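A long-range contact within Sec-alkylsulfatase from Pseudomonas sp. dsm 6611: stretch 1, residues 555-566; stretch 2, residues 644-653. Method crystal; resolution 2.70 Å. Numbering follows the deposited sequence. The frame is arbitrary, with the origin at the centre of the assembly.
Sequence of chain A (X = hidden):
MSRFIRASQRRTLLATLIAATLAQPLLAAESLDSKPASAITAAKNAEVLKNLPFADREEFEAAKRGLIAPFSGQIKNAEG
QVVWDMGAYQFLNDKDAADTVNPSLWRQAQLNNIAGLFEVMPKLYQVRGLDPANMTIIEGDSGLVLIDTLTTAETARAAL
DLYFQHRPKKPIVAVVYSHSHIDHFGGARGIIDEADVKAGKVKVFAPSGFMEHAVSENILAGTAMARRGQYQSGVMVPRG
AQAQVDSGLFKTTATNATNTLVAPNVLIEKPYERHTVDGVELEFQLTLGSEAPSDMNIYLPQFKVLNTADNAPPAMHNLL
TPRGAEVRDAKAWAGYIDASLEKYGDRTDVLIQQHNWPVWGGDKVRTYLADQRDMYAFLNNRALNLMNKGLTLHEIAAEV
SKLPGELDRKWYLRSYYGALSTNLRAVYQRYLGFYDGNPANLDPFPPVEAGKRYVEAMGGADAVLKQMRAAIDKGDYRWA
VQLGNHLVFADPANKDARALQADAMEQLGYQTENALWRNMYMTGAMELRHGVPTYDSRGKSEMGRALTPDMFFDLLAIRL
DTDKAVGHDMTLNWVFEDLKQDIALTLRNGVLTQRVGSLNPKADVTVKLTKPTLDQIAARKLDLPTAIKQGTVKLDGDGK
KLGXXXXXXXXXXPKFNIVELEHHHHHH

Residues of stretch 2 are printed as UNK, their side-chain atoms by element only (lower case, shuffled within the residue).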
# COMPACT_ATOMS: atom_id res chain seq x y z
N LEU A 555 -3.15 -13.79 15.64
CA LEU A 555 -3.51 -12.81 16.67
C LEU A 555 -2.57 -12.98 17.85
O LEU A 555 -2.12 -11.99 18.41
CB LEU A 555 -4.93 -13.10 17.14
CG LEU A 555 -5.96 -12.01 16.98
CD1 LEU A 555 -6.61 -12.08 15.61
CD2 LEU A 555 -7.02 -12.17 18.09
N LEU A 556 -2.27 -14.25 18.23
CA LEU A 556 -1.36 -14.57 19.34
C LEU A 556 0.07 -14.17 19.01
O LEU A 556 0.75 -13.66 19.90
CB LEU A 556 -1.46 -16.05 19.75
CG LEU A 556 -2.81 -16.58 20.27
CD1 LEU A 556 -2.62 -17.89 21.00
CD2 LEU A 556 -3.49 -15.60 21.22
N ALA A 557 0.51 -14.33 17.74
CA ALA A 557 1.85 -13.94 17.27
C ALA A 557 2.05 -12.41 17.38
O ALA A 557 3.18 -11.95 17.55
CB ALA A 557 2.07 -14.39 15.83
N ILE A 558 0.92 -11.66 17.32
CA ILE A 558 0.81 -10.21 17.44
C ILE A 558 0.70 -9.82 18.93
O ILE A 558 1.30 -8.82 19.34
CB ILE A 558 -0.41 -9.74 16.57
CG1 ILE A 558 -0.04 -9.68 15.09
CG2 ILE A 558 -1.00 -8.41 17.06
CD1 ILE A 558 -1.20 -9.77 14.12
N ARG A 559 -0.05 -10.60 19.71
CA ARG A 559 -0.25 -10.40 21.16
C ARG A 559 1.01 -10.76 21.97
O ARG A 559 1.26 -10.15 23.01
CB ARG A 559 -1.45 -11.22 21.65
CG ARG A 559 -2.79 -10.59 21.28
CD ARG A 559 -3.93 -11.28 21.98
NE ARG A 559 -3.76 -11.23 23.42
CZ ARG A 559 -4.37 -12.04 24.27
NH1 ARG A 559 -5.22 -12.95 23.82
NH2 ARG A 559 -4.15 -11.93 25.57
N LEU A 560 1.81 -11.73 21.48
CA LEU A 560 3.06 -12.15 22.11
C LEU A 560 3.99 -10.96 22.36
O LEU A 560 4.22 -10.14 21.46
CB LEU A 560 3.75 -13.24 21.27
CG LEU A 560 5.03 -13.84 21.85
CD1 LEU A 560 4.71 -14.88 22.89
CD2 LEU A 560 5.85 -14.47 20.77
N ASP A 561 4.48 -10.86 23.60
CA ASP A 561 5.39 -9.83 24.07
C ASP A 561 6.82 -10.32 23.92
O ASP A 561 7.32 -11.03 24.80
CB ASP A 561 5.09 -9.47 25.54
CG ASP A 561 5.81 -8.25 26.11
OD1 ASP A 561 6.70 -7.69 25.41
OD2 ASP A 561 5.46 -7.83 27.23
N THR A 562 7.46 -9.91 22.82
CA THR A 562 8.84 -10.23 22.43
C THR A 562 9.83 -10.08 23.60
O THR A 562 10.63 -10.99 23.81
CB THR A 562 9.23 -9.41 21.20
OG1 THR A 562 8.31 -9.73 20.17
CG2 THR A 562 10.64 -9.67 20.73
N ASP A 563 9.74 -8.98 24.36
CA ASP A 563 10.63 -8.73 25.50
C ASP A 563 10.62 -9.80 26.60
O ASP A 563 11.69 -10.27 27.00
CB ASP A 563 10.40 -7.33 26.07
CG ASP A 563 10.75 -6.22 25.10
OD1 ASP A 563 11.42 -6.52 24.06
OD2 ASP A 563 10.38 -5.06 25.38
N LYS A 564 9.42 -10.19 27.08
CA LYS A 564 9.34 -11.22 28.10
C LYS A 564 9.49 -12.63 27.53
O LYS A 564 10.07 -13.50 28.19
CB LYS A 564 8.15 -11.03 29.08
CG LYS A 564 6.75 -10.89 28.46
CD LYS A 564 5.69 -10.35 29.46
CE LYS A 564 4.25 -10.54 28.98
NZ LYS A 564 3.28 -9.62 29.63
N ALA A 565 9.07 -12.83 26.26
CA ALA A 565 9.13 -14.12 25.55
C ALA A 565 10.54 -14.58 25.17
O ALA A 565 10.73 -15.76 24.84
CB ALA A 565 8.21 -14.10 24.33
N VAL A 566 11.53 -13.67 25.21
CA VAL A 566 12.94 -13.97 24.92
C VAL A 566 13.46 -14.92 26.01
O VAL A 566 13.30 -14.64 27.21
CB VAL A 566 13.82 -12.70 24.73
CG1 VAL A 566 15.31 -13.01 24.86
CG2 VAL A 566 13.55 -12.03 23.38
N UNK A 644 2.80 -21.30 30.35
CA UNK A 644 4.00 -20.48 30.16
C UNK A 644 3.76 -19.60 28.92
O UNK A 644 3.90 -18.37 29.01
o UNK A 644 7.73 -22.78 29.84
c UNK A 644 5.23 -21.40 29.95
c UNK A 644 7.81 -21.54 29.63
o UNK A 644 8.87 -20.98 29.29
c UNK A 644 6.57 -20.68 29.81
N UNK A 645 3.37 -20.23 27.80
CA UNK A 645 3.09 -19.56 26.54
C UNK A 645 2.02 -18.47 26.70
O UNK A 645 2.25 -17.34 26.29
c UNK A 645 2.75 -20.57 25.43
c UNK A 645 0.93 -18.86 21.93
c UNK A 645 0.85 -20.38 23.79
c UNK A 645 2.11 -19.98 24.20
c UNK A 645 2.79 -19.02 23.44
c UNK A 645 2.19 -18.46 22.32
c UNK A 645 0.26 -19.82 22.66
N UNK A 646 0.89 -18.81 27.34
CA UNK A 646 -0.22 -17.90 27.60
C UNK A 646 0.11 -16.72 28.53
O UNK A 646 -0.57 -15.69 28.49
c UNK A 646 -2.20 -19.36 26.98
c UNK A 646 -4.03 -19.41 25.40
c UNK A 646 -3.53 -20.57 24.84
c UNK A 646 -1.70 -20.51 26.39
c UNK A 646 -3.36 -18.80 26.47
c UNK A 646 -1.45 -18.68 28.10
c UNK A 646 -2.37 -21.12 25.32
N UNK A 647 1.17 -16.89 29.33
CA UNK A 647 1.65 -15.88 30.26
C UNK A 647 2.46 -14.80 29.59
O UNK A 647 2.70 -13.74 30.18
N UNK A 648 2.87 -15.06 28.34
CA UNK A 648 3.68 -14.16 27.51
C UNK A 648 2.83 -13.32 26.54
O UNK A 648 3.37 -12.55 25.75
c UNK A 648 5.70 -15.79 27.57
c UNK A 648 6.40 -16.84 26.75
c UNK A 648 4.70 -15.01 26.72
c UNK A 648 6.68 -14.85 28.25
N UNK A 649 1.50 -13.46 26.63
CA UNK A 649 0.53 -12.79 25.79
C UNK A 649 0.05 -11.47 26.38
O UNK A 649 -0.52 -11.46 27.47
c UNK A 649 -1.71 -15.74 24.59
c UNK A 649 -0.66 -13.74 25.63
c UNK A 649 -0.81 -14.54 24.36
c UNK A 649 0.54 -14.96 23.76
N UNK A 650 0.26 -10.35 25.65
CA UNK A 650 -0.23 -9.02 26.05
C UNK A 650 -1.75 -8.91 25.77
O UNK A 650 -2.32 -9.77 25.08
o UNK A 650 2.29 -7.39 26.70
o UNK A 650 2.69 -7.44 24.52
c UNK A 650 1.93 -7.60 25.51
c UNK A 650 0.46 -7.89 25.23
N UNK A 651 -2.39 -7.85 26.28
CA UNK A 651 -3.80 -7.53 26.04
C UNK A 651 -3.94 -6.06 25.60
O UNK A 651 -3.28 -5.18 26.16
c UNK A 651 -4.66 -7.85 27.27
o UNK A 651 -5.28 -9.12 27.14
N UNK A 652 -4.73 -5.83 24.55
CA UNK A 652 -4.86 -4.49 23.99
C UNK A 652 -6.16 -3.84 24.33
O UNK A 652 -7.21 -4.48 24.24
c UNK A 652 -1.07 -5.44 21.62
c UNK A 652 -2.53 -7.01 20.58
c UNK A 652 -3.64 -6.34 21.10
c UNK A 652 -2.19 -4.76 22.14
c UNK A 652 -4.69 -4.49 22.46
c UNK A 652 -1.25 -6.56 20.84
c UNK A 652 -3.48 -5.22 21.90
N UNK A 653 -6.11 -2.55 24.68
CA UNK A 653 -7.29 -1.76 24.99
C UNK A 653 -7.51 -0.71 23.86
O UNK A 653 -6.58 0.05 23.57
c UNK A 653 -7.16 -1.07 26.35
o UNK A 653 -8.41 -0.56 26.79

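Position 644 carries three carbons in a row, the third bearing two oxygens, and nothing of stretch 1 lies near it. An unbranched chain of that length ending in a carboxylate is Glu644, whose partners lie elsewhere in the structure.

Position 645 has one carbon and then a ring of six carbons, with no oxygen on it. The ring approaches two leucines, Leu556 and Leu560. This is Phe645: CZ of Phe645 lies 3.8 Å from CD1 of Leu556, and CE1 of Phe645 lies 4.4 Å from CD1 of Leu560.

Position 646 repeats the pattern, one carbon and a bare six-carbon ring, but makes no contact with stretch 1. It is Phe646, and a type I turn starts here and runs to position 649.

Position 647 has no side-chain atoms, so it is Gly647. An ideal CB here would meet no atom of stretch 1, but it would be crowded by O of Glu644 at 3.3 Å.

Position 648 shows four carbons forked at the second, the mark of leucine rather than isoleucine, which branches at the first; they touch Lys564, Ala565 and Leu560. Leu648 sends CD2 to within 3.6 Å of O of Lys564 and CD1 to within 4.1 Å of CB of Ala565, while its CB sits 3.8 Å from CD1 of Leu560.

Position 649 has the same four carbons and the same fork, and packs against Leu556 and Leu560. It is Leu649: its CD2 is 3.8 Å from CD2 of Leu556, and its CB lies over one face of the Arg559 guanidinium.

Position 650 has two carbons, the second with two oxygens, one carbon shorter than Glu644, and the oxygens come near Lys564 and Asp561: Asp650. Its OD1 forms a long salt bridge with NZ of Lys564, at 3.8 Å, yet lies only 3.2 Å from OD2 of Asp561, a like charge. The same lysine also makes a long salt bridge to Asp561, so it serves both carboxylates.

Position 651 has one carbon and one oxygen, the oxygen near Arg559, hence Ser651; its OG stands 3.4 Å from NH2 of Arg559.

Position 652 has one carbon and a six-carbon ring that touches Ile558 and Arg559, so it is Phe652. CZ meets O of Ile558 at 3.7 Å, at the ring edge, and CE2 lies 3.7 Å from CG of Arg559.

Position 653, again one carbon and one oxygen, is Ser653, beyond reach of stretch 1.

Leu560 is the first residue to leave the helix of stretch 1, and Leu649 closes the type I turn that starts at Phe646. These two form a single beta bridge, flanked by N of Asp650 to O of Arg559 at 2.8 Å and N of Asp561 to O of Leu648 at 3.0 Å. Arg559 then reinforces this join: NE and NH2 both donate to O of Asp650, at 2.6 and 2.9 Å, so both nitrogens share one backbone acceptor. Leucines, Phe645, Ala565 and the Ile558–Phe652 pair supply the apolar packing beside these bonds. The rule is economical: the backbone bridge and its two flanking hydrogen bonds coincide with the register, the Arg559 side chain adds two more bonds, and apolar side chains pack beside them.

Stretch 2, residues 644-653: EFFGLLDSFS
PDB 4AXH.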